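Local coordinates for protein alpha-Amylase (Thermotoga maritima, PDB 2B5D) that belongs to glycosyl hydrolase family 57, joining an alpha/beta domain built on a mostly parallel sheet to a helical C-terminal domain, at residues Lys327-Arg332 with Ser374-Lys378; Tyr252-Tyr258 with Glu314-His319; Arg487-Leu491 with Tyr507-Asp512; Pro14-His18 with Tyr476-Arg480; Ile39-Met43 with Ile113-Phe117. One frame throughout, in Å; residues are numbered along the deposited sequence.

Interaction 1: residues Lys327-Arg332 with Ser374-Lys378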
# COMPACT_ATOMS: atom_id res chain seq x y z
N LYS A 327 2.10 47.27 -12.46
CA LYS A 327 1.52 47.15 -13.82
C LYS A 327 1.55 48.49 -14.56
O LYS A 327 1.64 48.53 -15.81
CB LYS A 327 0.07 46.61 -13.77
CG LYS A 327 -0.12 45.19 -13.16
CD LYS A 327 0.67 44.12 -13.89
CE LYS A 327 2.06 43.98 -13.32
NZ LYS A 327 2.95 42.99 -13.98
N GLU A 328 1.43 49.57 -13.79
CA GLU A 328 1.53 50.94 -14.32
C GLU A 328 2.96 51.19 -14.73
O GLU A 328 3.26 51.64 -15.83
CB GLU A 328 1.14 51.92 -13.24
CG GLU A 328 -0.36 51.89 -12.97
CD GLU A 328 -0.79 52.94 -11.99
OE1 GLU A 328 -1.96 53.42 -12.09
OE2 GLU A 328 0.03 53.30 -11.11
N SER A 329 3.86 50.90 -13.85
CA SER A 329 5.24 51.00 -14.23
C SER A 329 5.51 50.19 -15.53
O SER A 329 6.07 50.71 -16.48
CB SER A 329 6.11 50.56 -13.06
OG SER A 329 7.43 50.52 -13.48
N GLN A 330 5.05 48.94 -15.59
CA GLN A 330 5.32 48.06 -16.77
C GLN A 330 4.64 48.61 -18.06
O GLN A 330 5.27 48.70 -19.09
CB GLN A 330 4.98 46.60 -16.45
CG GLN A 330 4.92 45.62 -17.68
CD GLN A 330 4.27 44.30 -17.34
OE1 GLN A 330 3.15 44.26 -16.82
NE2 GLN A 330 4.95 43.23 -17.64
N ALA A 331 3.39 49.06 -17.93
CA ALA A 331 2.70 49.70 -19.01
C ALA A 331 3.46 50.90 -19.61
O ALA A 331 3.62 50.99 -20.85
CB ALA A 331 1.29 50.12 -18.58
N ARG A 332 3.91 51.81 -18.74
CA ARG A 332 4.52 53.05 -19.20
C ARG A 332 5.80 52.74 -19.93
O ARG A 332 6.04 53.29 -21.02
CB ARG A 332 4.77 54.00 -18.02
CG ARG A 332 3.51 54.74 -17.50
CD ARG A 332 3.93 55.87 -16.53
NE ARG A 332 4.85 55.32 -15.52
CZ ARG A 332 4.49 54.99 -14.28
NH1 ARG A 332 3.22 55.19 -13.87
NH2 ARG A 332 5.39 54.47 -13.45
N SER A 374 -7.00 54.25 -12.15
CA SER A 374 -5.72 54.53 -12.84
C SER A 374 -5.86 55.26 -14.17
O SER A 374 -6.73 54.96 -14.98
CB SER A 374 -4.92 53.25 -13.08
OG SER A 374 -3.75 53.52 -13.82
N LYS A 375 -4.96 56.23 -14.37
CA LYS A 375 -4.86 56.96 -15.61
C LYS A 375 -3.86 56.29 -16.57
O LYS A 375 -3.71 56.70 -17.72
CB LYS A 375 -4.48 58.44 -15.33
CG LYS A 375 -5.62 59.29 -14.71
CD LYS A 375 -6.96 59.15 -15.49
CE LYS A 375 -8.15 59.87 -14.80
NZ LYS A 375 -8.11 61.36 -14.96
N ASP A 376 -3.17 55.26 -16.10
CA ASP A 376 -2.17 54.57 -16.90
C ASP A 376 -2.70 53.22 -17.51
O ASP A 376 -1.99 52.55 -18.28
CB ASP A 376 -0.90 54.29 -16.04
CG ASP A 376 -0.01 55.56 -15.81
OD1 ASP A 376 0.29 56.33 -16.78
OD2 ASP A 376 0.46 55.76 -14.64
N LEU A 377 -3.92 52.82 -17.15
CA LEU A 377 -4.35 51.42 -17.23
C LEU A 377 -5.83 51.28 -17.39
O LEU A 377 -6.62 52.04 -16.83
CB LEU A 377 -3.96 50.60 -15.98
CG LEU A 377 -2.53 50.23 -15.60
CD1 LEU A 377 -2.60 49.36 -14.38
CD2 LEU A 377 -1.77 49.52 -16.71
N LYS A 378 -6.19 50.27 -18.17
CA LYS A 378 -7.56 49.91 -18.46
C LYS A 378 -7.69 48.37 -18.30
O LYS A 378 -6.80 47.62 -18.69
CB LYS A 378 -7.84 50.31 -19.91
CG LYS A 378 -9.33 50.23 -20.31
CD LYS A 378 -9.56 50.93 -21.63
CE LYS A 378 -8.40 50.64 -22.60
NZ LYS A 378 -8.82 50.76 -24.05
O HOH W 1 -1.44 56.52 -12.87
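Lys-327 starts the contact by laying its CB 3.9 Å from CD1 of Leu-377, where helix 309-338 packs on strand 377-379, a parallel neighbour of strand 3-11 in the (beta/alpha)7 barrel expected of this family. Farther out the lysine chain bends away to hydrogen-bond Gln-330 and Ser-241, so its aliphatic root suits it to this spot. CG of Glu-328 lies 3.7 Å from CD1 of Leu-377, and the chain extends beyond (chi2 -175°). OG of Ser-374, just past helix 360-373, donates a very short hydrogen bond to OE1 of Glu-328, its 2.5 Å length doubtful. Serine fits here because the same OG accepts from N of Asp-376 at 2.9 Å, an ST turn. One helical turn on, the small Ala-331 presses CB to within 3.6 Å of CD2 of Leu-377. Exposed Arg-332 bends at chi3 (-51°), and its NH1 makes a salt bridge with OD2 of Asp-376 at 2.9 Å. OD2 lies in the guanidinium plane, yet the nitrogen stands above the carboxylate plane. The carboxylates of Glu-328 and Asp-376, turned at right angles, probably repel; a water between them donates to OD2 of Asp-376 at 2.7 Å and weakly to OE1 of Glu-328.

Interaction 2: residues Tyr252-Tyr258 with Glu314-His319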
# COMPACT_ATOMS: atom_id res chain seq x y z
N TYR A 252 2.41 37.47 -2.49
CA TYR A 252 1.45 38.11 -1.59
C TYR A 252 0.73 37.15 -0.64
O TYR A 252 0.75 37.38 0.56
CB TYR A 252 0.39 38.92 -2.33
CG TYR A 252 0.89 39.95 -3.29
CD1 TYR A 252 0.41 39.99 -4.60
CD2 TYR A 252 1.83 40.93 -2.88
CE1 TYR A 252 0.84 40.96 -5.49
CE2 TYR A 252 2.25 41.89 -3.76
CZ TYR A 252 1.76 41.90 -5.06
OH TYR A 252 2.19 42.84 -5.92
N PRO A 253 0.09 36.08 -1.15
CA PRO A 253 -0.64 35.21 -0.19
C PRO A 253 0.17 34.67 1.02
O PRO A 253 -0.42 34.27 2.02
CB PRO A 253 -1.15 34.07 -1.08
CG PRO A 253 -1.30 34.71 -2.44
CD PRO A 253 -0.09 35.61 -2.55
N GLY A 254 1.49 34.64 0.94
CA GLY A 254 2.28 34.21 2.09
C GLY A 254 2.44 35.22 3.22
O GLY A 254 3.15 34.96 4.19
N ASP A 255 1.79 36.38 3.10
CA ASP A 255 1.80 37.40 4.15
C ASP A 255 1.26 36.87 5.49
O ASP A 255 0.19 36.26 5.55
CB ASP A 255 0.98 38.61 3.71
CG ASP A 255 1.16 39.82 4.62
OD1 ASP A 255 0.55 39.81 5.72
OD2 ASP A 255 1.87 40.79 4.23
N PRO A 256 2.01 37.13 6.59
CA PRO A 256 1.59 36.65 7.92
C PRO A 256 0.20 37.08 8.38
O PRO A 256 -0.35 36.43 9.26
CB PRO A 256 2.70 37.16 8.86
CG PRO A 256 3.51 38.12 8.10
CD PRO A 256 3.30 37.85 6.63
N ARG A 257 -0.40 38.11 7.78
CA ARG A 257 -1.77 38.59 8.19
C ARG A 257 -2.89 37.83 7.53
O ARG A 257 -4.09 38.07 7.80
CB ARG A 257 -1.97 40.08 7.85
CG ARG A 257 -1.08 41.07 8.62
CD ARG A 257 -1.14 42.43 7.96
NE ARG A 257 -0.26 42.50 6.80
CZ ARG A 257 -0.02 43.59 6.08
NH1 ARG A 257 0.80 43.52 5.04
NH2 ARG A 257 -0.60 44.75 6.40
N TYR A 258 -2.52 36.95 6.60
CA TYR A 258 -3.52 36.24 5.82
C TYR A 258 -3.94 34.93 6.49
O TYR A 258 -3.17 34.33 7.24
CB TYR A 258 -3.03 36.01 4.38
CG TYR A 258 -3.09 37.22 3.46
CD1 TYR A 258 -2.05 37.49 2.59
CD2 TYR A 258 -4.18 38.09 3.47
CE1 TYR A 258 -2.09 38.57 1.75
CE2 TYR A 258 -4.24 39.18 2.62
CZ TYR A 258 -3.20 39.42 1.76
OH TYR A 258 -3.23 40.51 0.91
N GLU A 314 -6.03 45.03 5.47
CA GLU A 314 -5.01 46.04 5.35
C GLU A 314 -3.92 45.54 4.42
O GLU A 314 -3.42 46.30 3.59
CB GLU A 314 -4.43 46.41 6.72
CG GLU A 314 -5.24 47.49 7.42
CD GLU A 314 -4.86 47.70 8.89
OE1 GLU A 314 -5.79 47.99 9.70
OE2 GLU A 314 -3.64 47.58 9.22
N ALA A 315 -3.55 44.27 4.60
CA ALA A 315 -2.70 43.53 3.66
C ALA A 315 -3.24 43.55 2.22
O ALA A 315 -2.46 43.83 1.33
CB ALA A 315 -2.49 42.09 4.14
N VAL A 316 -4.53 43.30 1.98
CA VAL A 316 -4.98 43.28 0.57
C VAL A 316 -4.85 44.67 -0.04
O VAL A 316 -4.47 44.80 -1.22
CB VAL A 316 -6.38 42.56 0.24
CG1 VAL A 316 -6.90 41.69 1.36
CG2 VAL A 316 -7.49 43.53 -0.25
N GLU A 317 -5.12 45.69 0.77
CA GLU A 317 -5.02 47.08 0.33
C GLU A 317 -3.58 47.43 -0.11
O GLU A 317 -3.38 48.03 -1.15
CB GLU A 317 -5.53 48.03 1.42
CG GLU A 317 -6.13 49.30 0.87
CD GLU A 317 -7.45 49.08 0.15
OE1 GLU A 317 -8.32 48.38 0.71
OE2 GLU A 317 -7.63 49.60 -0.97
N GLU A 318 -2.61 47.00 0.67
CA GLU A 318 -1.20 47.16 0.32
C GLU A 318 -0.77 46.38 -0.91
O GLU A 318 -0.03 46.89 -1.75
CB GLU A 318 -0.33 46.64 1.43
CG GLU A 318 -0.33 47.48 2.69
CD GLU A 318 0.49 46.82 3.77
OE1 GLU A 318 0.23 47.11 4.97
OE2 GLU A 318 1.40 46.00 3.41
N HIS A 319 -1.17 45.11 -0.96
CA HIS A 319 -0.78 44.22 -2.05
C HIS A 319 -1.40 44.69 -3.36
O HIS A 319 -0.73 44.71 -4.38
CB HIS A 319 -1.17 42.76 -1.73
CG HIS A 319 -0.44 42.19 -0.56
ND1 HIS A 319 0.79 42.68 -0.14
CD2 HIS A 319 -0.75 41.19 0.29
CE1 HIS A 319 1.21 41.98 0.90
NE2 HIS A 319 0.29 41.08 1.19
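An Asx turn at Asp-255, inside a type I beta turn ending at Tyr-258, presents a salt-bridge network and an aromatic cluster to helix 309-338. OD1 of Asp-255 takes two donors from Arg-257: the backbone N, on its anti side, and NE, on its syn side at 3.0 Å. With NH1 reaching OD2 as well, the aspartate holds the guanidinium side-on and fixes its rotation. Arginine suits the place because its far end remains for the helix: NH1 gives a nearly straight bond to OE2 of Glu-318 (3.0 Å, 179°), and NH2 reaches OE1 at 2.9 Å. Both nitrogens approach from above the glutamate's carboxylate plane. Beneath this group the small Ala-315 puts its CB over the guanidinium centre, 3.4 Å from the plane, and the same methyl is 3.6 Å from CZ of Tyr-258. Tyr-258 also meets Trp-357 edge-to-face. Tyr-252, whose hydroxyl bonds Asp-322, lies in an offset stack with His-319, the ring centroids 4.7 Å apart and the planes at 25°. Each ring also receives the other's CB over a face, a reciprocal CH-pi contact. The imidazole of His-319 lies between CD2 of Tyr-252 over one face and O of Ala-315 over the opposite one.

Interaction 3: residues Arg487-Leu491 with Tyr507-Asp512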
# COMPACT_ATOMS: atom_id res chain seq x y z
N ARG A 487 -14.30 0.36 -18.19
CA ARG A 487 -15.66 0.57 -18.62
C ARG A 487 -15.76 0.60 -20.16
O ARG A 487 -16.69 0.01 -20.76
CB ARG A 487 -16.21 1.85 -17.98
CG ARG A 487 -16.38 1.74 -16.48
CD ARG A 487 -17.13 2.91 -15.87
NE ARG A 487 -17.37 2.67 -14.43
CZ ARG A 487 -17.48 3.60 -13.48
NH1 ARG A 487 -17.34 4.91 -13.76
NH2 ARG A 487 -17.72 3.24 -12.20
N PHE A 488 -14.80 1.26 -20.82
CA PHE A 488 -14.78 1.33 -22.27
C PHE A 488 -14.62 -0.07 -22.88
O PHE A 488 -15.31 -0.40 -23.86
CB PHE A 488 -13.68 2.29 -22.78
CG PHE A 488 -13.51 2.32 -24.29
CD1 PHE A 488 -13.99 3.41 -25.04
CD2 PHE A 488 -12.86 1.29 -24.94
CE1 PHE A 488 -13.83 3.45 -26.42
CE2 PHE A 488 -12.69 1.32 -26.32
CZ PHE A 488 -13.18 2.41 -27.07
N LEU A 489 -13.71 -0.86 -22.33
CA LEU A 489 -13.47 -2.19 -22.89
C LEU A 489 -14.65 -3.15 -22.71
O LEU A 489 -14.93 -3.99 -23.58
CB LEU A 489 -12.23 -2.80 -22.27
CG LEU A 489 -10.92 -2.08 -22.43
CD1 LEU A 489 -9.89 -2.64 -21.43
CD2 LEU A 489 -10.39 -2.21 -23.84
N ASN A 490 -15.34 -3.03 -21.58
CA ASN A 490 -16.57 -3.75 -21.35
C ASN A 490 -17.58 -3.45 -22.42
O ASN A 490 -18.17 -4.36 -22.98
CB ASN A 490 -17.18 -3.45 -19.98
CG ASN A 490 -16.41 -4.10 -18.86
OD1 ASN A 490 -15.60 -5.01 -19.07
ND2 ASN A 490 -16.63 -3.61 -17.65
N LEU A 491 -17.80 -2.18 -22.72
CA LEU A 491 -18.77 -1.86 -23.76
C LEU A 491 -18.30 -2.34 -25.13
O LEU A 491 -19.09 -2.79 -25.95
CB LEU A 491 -19.10 -0.38 -23.79
CG LEU A 491 -19.62 0.22 -22.51
CD1 LEU A 491 -19.21 1.69 -22.46
CD2 LEU A 491 -21.11 0.06 -22.41
N TYR A 507 -25.99 1.63 -16.16
CA TYR A 507 -25.28 1.93 -14.93
C TYR A 507 -24.25 3.00 -15.32
O TYR A 507 -24.28 4.11 -14.81
CB TYR A 507 -24.66 0.68 -14.27
CG TYR A 507 -23.61 1.06 -13.26
CD1 TYR A 507 -23.94 1.90 -12.20
CD2 TYR A 507 -22.28 0.64 -13.40
CE1 TYR A 507 -22.98 2.33 -11.29
CE2 TYR A 507 -21.31 1.07 -12.50
CZ TYR A 507 -21.67 1.92 -11.45
OH TYR A 507 -20.74 2.34 -10.52
N TYR A 508 -23.39 2.66 -16.28
CA TYR A 508 -22.46 3.60 -16.92
C TYR A 508 -23.06 4.95 -17.36
O TYR A 508 -22.48 6.01 -17.09
CB TYR A 508 -21.82 2.92 -18.13
CG TYR A 508 -20.93 1.76 -17.80
CD1 TYR A 508 -20.35 1.03 -18.81
CD2 TYR A 508 -20.66 1.38 -16.47
CE1 TYR A 508 -19.51 -0.02 -18.56
CE2 TYR A 508 -19.80 0.28 -16.19
CZ TYR A 508 -19.24 -0.42 -17.26
OH TYR A 508 -18.38 -1.50 -17.09
N GLU A 509 -24.22 4.92 -18.03
CA GLU A 509 -24.89 6.18 -18.41
C GLU A 509 -25.20 7.07 -17.22
O GLU A 509 -25.27 8.29 -17.33
CB GLU A 509 -26.16 5.93 -19.23
CG GLU A 509 -25.90 5.50 -20.64
CD GLU A 509 -27.16 4.98 -21.34
OE1 GLU A 509 -28.04 4.43 -20.64
OE2 GLU A 509 -27.29 5.11 -22.61
N TRP A 510 -25.38 6.44 -16.07
CA TRP A 510 -25.83 7.11 -14.86
C TRP A 510 -24.66 7.67 -14.09
O TRP A 510 -24.73 8.79 -13.61
CB TRP A 510 -26.57 6.09 -13.96
CG TRP A 510 -26.93 6.52 -12.58
CD1 TRP A 510 -27.74 7.55 -12.22
CD2 TRP A 510 -26.52 5.88 -11.36
NE1 TRP A 510 -27.87 7.60 -10.85
CE2 TRP A 510 -27.14 6.58 -10.30
CE3 TRP A 510 -25.70 4.76 -11.06
CZ2 TRP A 510 -26.97 6.20 -8.94
CZ3 TRP A 510 -25.51 4.40 -9.73
CH2 TRP A 510 -26.14 5.13 -8.68
N THR A 511 -23.62 6.87 -13.93
CA THR A 511 -22.50 7.30 -13.13
C THR A 511 -21.57 8.26 -13.90
O THR A 511 -21.05 9.26 -13.35
CB THR A 511 -21.74 6.10 -12.46
OG1 THR A 511 -20.77 6.64 -11.55
CG2 THR A 511 -21.04 5.22 -13.46
N ASP A 512 -21.38 7.93 -15.18
CA ASP A 512 -20.57 8.72 -16.09
C ASP A 512 -21.50 9.42 -17.06
O ASP A 512 -21.55 9.06 -18.21
CB ASP A 512 -19.62 7.81 -16.85
CG ASP A 512 -18.55 7.19 -15.95
OD1 ASP A 512 -18.34 7.70 -14.82
OD2 ASP A 512 -17.89 6.23 -16.40
O HOH W 2 -17.43 7.14 -11.81
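Arg-487 lays its aliphatic chain over the ring of Tyr-508, joining two roughly antiparallel helices of the C-terminal domain; the axes of 487-491 and 507-511 approach to 12.1 Å at 149°. Its CB starts 3.8 Å from CE1 of Tyr-508. CG of Arg-487 then sits over the face of the Tyr-508 ring, 4.0 Å from its centroid, in a CH-pi contact. The extended chain takes CD and NE along the CE2 side. At the head, CG2 of Thr-511 covers one guanidinium face near its rim. NH1 forms a salt bridge with Asp-512 OD2 at 3.0 Å, though the place of that oxygen is less sure, and donates to a water. NH2 comes within 3.6 Å of OH of Tyr-507, a hydroxyl bonded to Glu-20. Arginine fits because its methylenes pack on an aromatic face while its charge reaches Asp-512. At the ring's edge, CD2 of Leu-491 lies 3.8 Å from CD1 of Tyr-508. The buried phenol oxygen bonds the backbone O of Glu-20 of the third subunit, and ND2 of Asn-490 donates to OH of Tyr-508 at 2.8 Å and 173°, the amide only 9° from the ring plane.

Interaction 4: residues Pro14-His18 with Tyr476-Arg480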
# COMPACT_ATOMS: atom_id res chain seq x y z
N PRO A 14 -12.08 18.39 -12.53
CA PRO A 14 -12.36 17.11 -13.20
C PRO A 14 -13.83 16.66 -12.97
O PRO A 14 -14.50 17.10 -12.01
CB PRO A 14 -11.39 16.13 -12.55
CG PRO A 14 -10.81 16.88 -11.27
CD PRO A 14 -10.99 18.32 -11.52
N TYR A 15 -14.37 15.89 -13.91
CA TYR A 15 -15.73 15.36 -13.72
C TYR A 15 -15.59 14.24 -12.68
O TYR A 15 -14.94 13.23 -12.92
CB TYR A 15 -16.31 14.81 -15.03
CG TYR A 15 -17.74 14.34 -14.95
CD1 TYR A 15 -18.03 12.98 -14.93
CD2 TYR A 15 -18.81 15.25 -14.92
CE1 TYR A 15 -19.32 12.53 -14.86
CE2 TYR A 15 -20.14 14.79 -14.86
CZ TYR A 15 -20.36 13.43 -14.82
OH TYR A 15 -21.63 12.93 -14.75
N VAL A 16 -16.20 14.47 -11.53
CA VAL A 16 -16.23 13.54 -10.43
C VAL A 16 -17.69 13.42 -10.07
O VAL A 16 -18.30 14.33 -9.47
CB VAL A 16 -15.42 14.03 -9.23
CG1 VAL A 16 -15.83 13.25 -7.97
CG2 VAL A 16 -13.90 13.87 -9.51
N HIS A 17 -18.28 12.33 -10.51
CA HIS A 17 -19.68 12.13 -10.22
C HIS A 17 -19.87 10.72 -9.70
O HIS A 17 -19.68 9.74 -10.41
CB HIS A 17 -20.52 12.47 -11.44
CG HIS A 17 -22.00 12.36 -11.23
ND1 HIS A 17 -22.80 11.56 -12.01
CD2 HIS A 17 -22.82 12.99 -10.36
CE1 HIS A 17 -24.06 11.69 -11.62
NE2 HIS A 17 -24.10 12.55 -10.62
N HIS A 18 -20.20 10.65 -8.41
CA HIS A 18 -20.44 9.39 -7.70
C HIS A 18 -21.85 9.31 -7.11
O HIS A 18 -22.04 9.46 -5.88
CB HIS A 18 -19.38 9.19 -6.65
CG HIS A 18 -18.03 8.94 -7.24
ND1 HIS A 18 -17.70 7.77 -7.88
CD2 HIS A 18 -16.94 9.73 -7.33
CE1 HIS A 18 -16.46 7.83 -8.31
NE2 HIS A 18 -15.97 9.02 -7.99
N TYR A 476 -5.96 7.94 -6.48
CA TYR A 476 -7.34 8.12 -6.97
C TYR A 476 -7.31 8.37 -8.49
O TYR A 476 -8.27 8.02 -9.20
CB TYR A 476 -8.08 9.26 -6.25
CG TYR A 476 -9.43 9.61 -6.85
CD1 TYR A 476 -10.58 8.87 -6.54
CD2 TYR A 476 -9.57 10.69 -7.74
CE1 TYR A 476 -11.84 9.19 -7.11
CE2 TYR A 476 -10.82 11.02 -8.31
CZ TYR A 476 -11.94 10.27 -7.99
OH TYR A 476 -13.15 10.59 -8.56
N ALA A 477 -6.19 8.92 -8.97
CA ALA A 477 -6.00 9.37 -10.35
C ALA A 477 -5.82 8.22 -11.35
O ALA A 477 -6.59 8.10 -12.31
CB ALA A 477 -4.82 10.34 -10.43
N GLU A 478 -4.81 7.37 -11.13
CA GLU A 478 -4.57 6.26 -12.04
C GLU A 478 -5.64 5.21 -11.85
O GLU A 478 -5.93 4.44 -12.77
CB GLU A 478 -3.15 5.71 -11.90
CG GLU A 478 -2.16 6.44 -12.82
CD GLU A 478 -0.76 5.80 -12.84
OE1 GLU A 478 0.24 6.53 -12.56
OE2 GLU A 478 -0.66 4.58 -13.14
N ASN A 479 -6.24 5.21 -10.67
CA ASN A 479 -7.46 4.47 -10.44
C ASN A 479 -8.63 4.98 -11.30
O ASN A 479 -9.33 4.18 -11.89
CB ASN A 479 -7.82 4.47 -8.95
CG ASN A 479 -6.93 3.49 -8.11
OD1 ASN A 479 -5.87 3.01 -8.57
ND2 ASN A 479 -7.38 3.21 -6.88
N ARG A 480 -8.83 6.31 -11.35
CA ARG A 480 -9.76 6.93 -12.30
C ARG A 480 -9.53 6.50 -13.74
O ARG A 480 -10.46 6.08 -14.41
CB ARG A 480 -9.71 8.45 -12.24
CG ARG A 480 -10.60 9.02 -11.19
CD ARG A 480 -12.00 8.50 -11.36
NE ARG A 480 -12.78 9.43 -12.17
CZ ARG A 480 -14.12 9.40 -12.29
NH1 ARG A 480 -14.84 8.46 -11.65
NH2 ARG A 480 -14.72 10.30 -13.07
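The imidazole of His-18 and the phenol of Tyr-476 meet through NE2 and OH: the tyrosine OH lies in the plane of the histidine ring at its edge, and NE2 of His-18 lies near the plane of the tyrosine ring. NE2 of His-18 and OH of Tyr-476 are hydrogen-bonded at a long 3.3 Å, with an angle of 166°, and either could be the donor. Tyr-476 has CG of Arg-480, one helical turn on, over one face near the rim, 3.5 Å above the plane. The ring of His-18 stacks with Phe-24, and the backbone N of His-18 hydrogen-bonds Glu-27. Here the loop that follows strand 3-11 of the alpha/beta domain meets helix 473-496 of the C-terminal helical domain, so parts of the chain 458 residues apart at their closest ends are brought together. Val-16 supplies an apolar flank to the phenol oxygen, with CG2 at 3.5 Å and CG1 at 3.8 Å from OH of Tyr-476; a branched residue can offer both methyls at once. Arg-480 bends at chi2 and chi3, which brings its head toward the loop backbone. NH2 of Arg-480 stops 2.9 Å from O of Tyr-15, while its NH1 passes 3.8 Å from CE1 of His-18, the guanidinium and imidazole planes 65° apart.

Interaction 5: residues Ile39-Met43 with Ile113-Phe117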
# COMPACT_ATOMS: atom_id res chain seq x y z
N ILE A 39 -19.02 31.46 -6.11
CA ILE A 39 -20.05 32.39 -5.62
C ILE A 39 -19.48 33.75 -5.15
O ILE A 39 -20.05 34.79 -5.45
CB ILE A 39 -21.00 31.71 -4.56
CG1 ILE A 39 -21.97 30.75 -5.26
CG2 ILE A 39 -21.77 32.76 -3.71
CD1 ILE A 39 -22.69 29.74 -4.30
N PRO A 40 -18.35 33.75 -4.40
CA PRO A 40 -17.69 35.02 -4.08
C PRO A 40 -17.27 35.85 -5.31
O PRO A 40 -17.24 37.07 -5.22
CB PRO A 40 -16.45 34.59 -3.29
CG PRO A 40 -16.81 33.29 -2.69
CD PRO A 40 -17.68 32.62 -3.74
N LEU A 41 -16.94 35.22 -6.44
CA LEU A 41 -16.79 35.95 -7.71
C LEU A 41 -18.09 36.61 -8.13
O LEU A 41 -18.12 37.78 -8.47
CB LEU A 41 -16.27 35.06 -8.84
CG LEU A 41 -14.81 34.59 -8.81
CD1 LEU A 41 -14.54 33.67 -10.00
CD2 LEU A 41 -13.82 35.77 -8.79
N LEU A 42 -19.15 35.84 -8.11
CA LEU A 42 -20.48 36.35 -8.37
C LEU A 42 -20.82 37.53 -7.45
O LEU A 42 -21.27 38.57 -7.91
CB LEU A 42 -21.52 35.23 -8.22
CG LEU A 42 -22.07 34.55 -9.49
CD1 LEU A 42 -21.24 34.81 -10.72
CD2 LEU A 42 -22.27 33.08 -9.26
N MET A 43 -20.58 37.37 -6.15
CA MET A 43 -20.81 38.44 -5.20
C MET A 43 -20.00 39.69 -5.55
O MET A 43 -20.51 40.81 -5.55
CB MET A 43 -20.52 37.95 -3.79
CG MET A 43 -21.78 37.39 -3.11
SD MET A 43 -21.50 36.09 -1.88
CE MET A 43 -19.87 36.51 -1.24
N ILE A 113 -23.87 33.09 1.02
CA ILE A 113 -23.49 32.21 -0.08
C ILE A 113 -24.63 31.30 -0.54
O ILE A 113 -24.96 31.28 -1.72
CB ILE A 113 -22.18 31.44 0.25
CG1 ILE A 113 -20.99 32.37 0.02
CG2 ILE A 113 -22.03 30.14 -0.57
CD1 ILE A 113 -19.81 32.01 0.83
N LEU A 114 -25.23 30.58 0.41
CA LEU A 114 -26.33 29.64 0.11
C LEU A 114 -27.53 30.38 -0.46
O LEU A 114 -28.28 29.82 -1.28
CB LEU A 114 -26.75 28.88 1.37
CG LEU A 114 -27.19 27.42 1.30
CD1 LEU A 114 -27.99 27.08 2.56
CD2 LEU A 114 -27.98 27.03 0.04
N ASN A 115 -27.69 31.63 -0.02
CA ASN A 115 -28.71 32.55 -0.50
C ASN A 115 -28.51 33.00 -1.94
O ASN A 115 -29.49 33.15 -2.67
CB ASN A 115 -28.73 33.78 0.37
CG ASN A 115 -30.12 34.20 0.72
OD1 ASN A 115 -30.69 33.71 1.70
ND2 ASN A 115 -30.69 35.10 -0.08
N VAL A 116 -27.26 33.26 -2.32
CA VAL A 116 -26.94 33.54 -3.72
C VAL A 116 -27.24 32.31 -4.56
O VAL A 116 -27.82 32.41 -5.63
CB VAL A 116 -25.46 33.98 -3.91
CG1 VAL A 116 -25.05 33.95 -5.39
CG2 VAL A 116 -25.23 35.38 -3.31
N PHE A 117 -26.85 31.14 -4.06
CA PHE A 117 -27.09 29.88 -4.74
C PHE A 117 -28.57 29.68 -5.00
O PHE A 117 -28.96 29.15 -6.05
CB PHE A 117 -26.54 28.75 -3.88
CG PHE A 117 -26.59 27.41 -4.54
CD1 PHE A 117 -27.60 26.51 -4.24
CD2 PHE A 117 -25.60 27.02 -5.43
CE1 PHE A 117 -27.64 25.25 -4.83
CE2 PHE A 117 -25.63 25.77 -6.03
CZ PHE A 117 -26.65 24.88 -5.72
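Ile-39 and Ile-113 are the closest backbone pair, at 6.5 Å between CA atoms, in a nearly perpendicular helix-helix packing within the alpha/beta domain: helices 27-47 and 97-119 pack here, the axes of 39-43 and 113-117 crossing at 82° and 10.2 Å apart. The contacts between the helices are apolar, and the first group belongs to Ile-39. Its two branches part. CG2 of Ile-39 lies 3.8 Å from CG1 of Ile-113 and 3.9 Å from CG1 of Val-116, while its CD1 goes on to CG2 of Ile-113 at 3.8 Å. With CG1 anti to the carbonyl carbon (chi1 -74°) and chi2 extended at 164°, the chain is long enough for CD1 to reach CB of Phe-117 too. A beta-branched residue suits this spot because one side chain meets three residues of the crossing helix. The second group is Met-43, one turn on, an unbranched and flexible chain that follows the partly exposed margin: its CG is 4.0 Å from CG2 of Val-116 and its SD is 4.2 Å from CG1 of Ile-113. Around the pair, Tyr-74 and Met-78 of helix 68-91 touch Ile-113, and the Phe-117 ring meets that of Tyr-74. Between the two segments there is no polar bond. Although Pro-40 kinks the first, its next turn remains bonded, N of Met-43 donating to O of Ile-39 at 2.7 Å.

How the interactions relate
Interactions 3, 4 and 5 are buried, whereas interactions 1 and 2 are only partly so. The chemistry does not follow burial simply: interaction 5 is wholly apolar, but interaction 3 buries an arginine and tyrosine hydroxyls beside a subunit interface. Interactions 1 and 2 both use helix 309-338, their centres 22 Å apart, and both include an arginine-carboxylate salt bridge at an exposed or partly exposed position. Interactions 3 and 4 share helix 473-496 and touch, with ND1 of His-17 3.2 Å from O of Thr-511, a probable hydrogen bond. Interaction 4 alone joins the alpha/beta domain to the helical C-terminal domain, and the loop it closes contains interactions 1, 2 and 5.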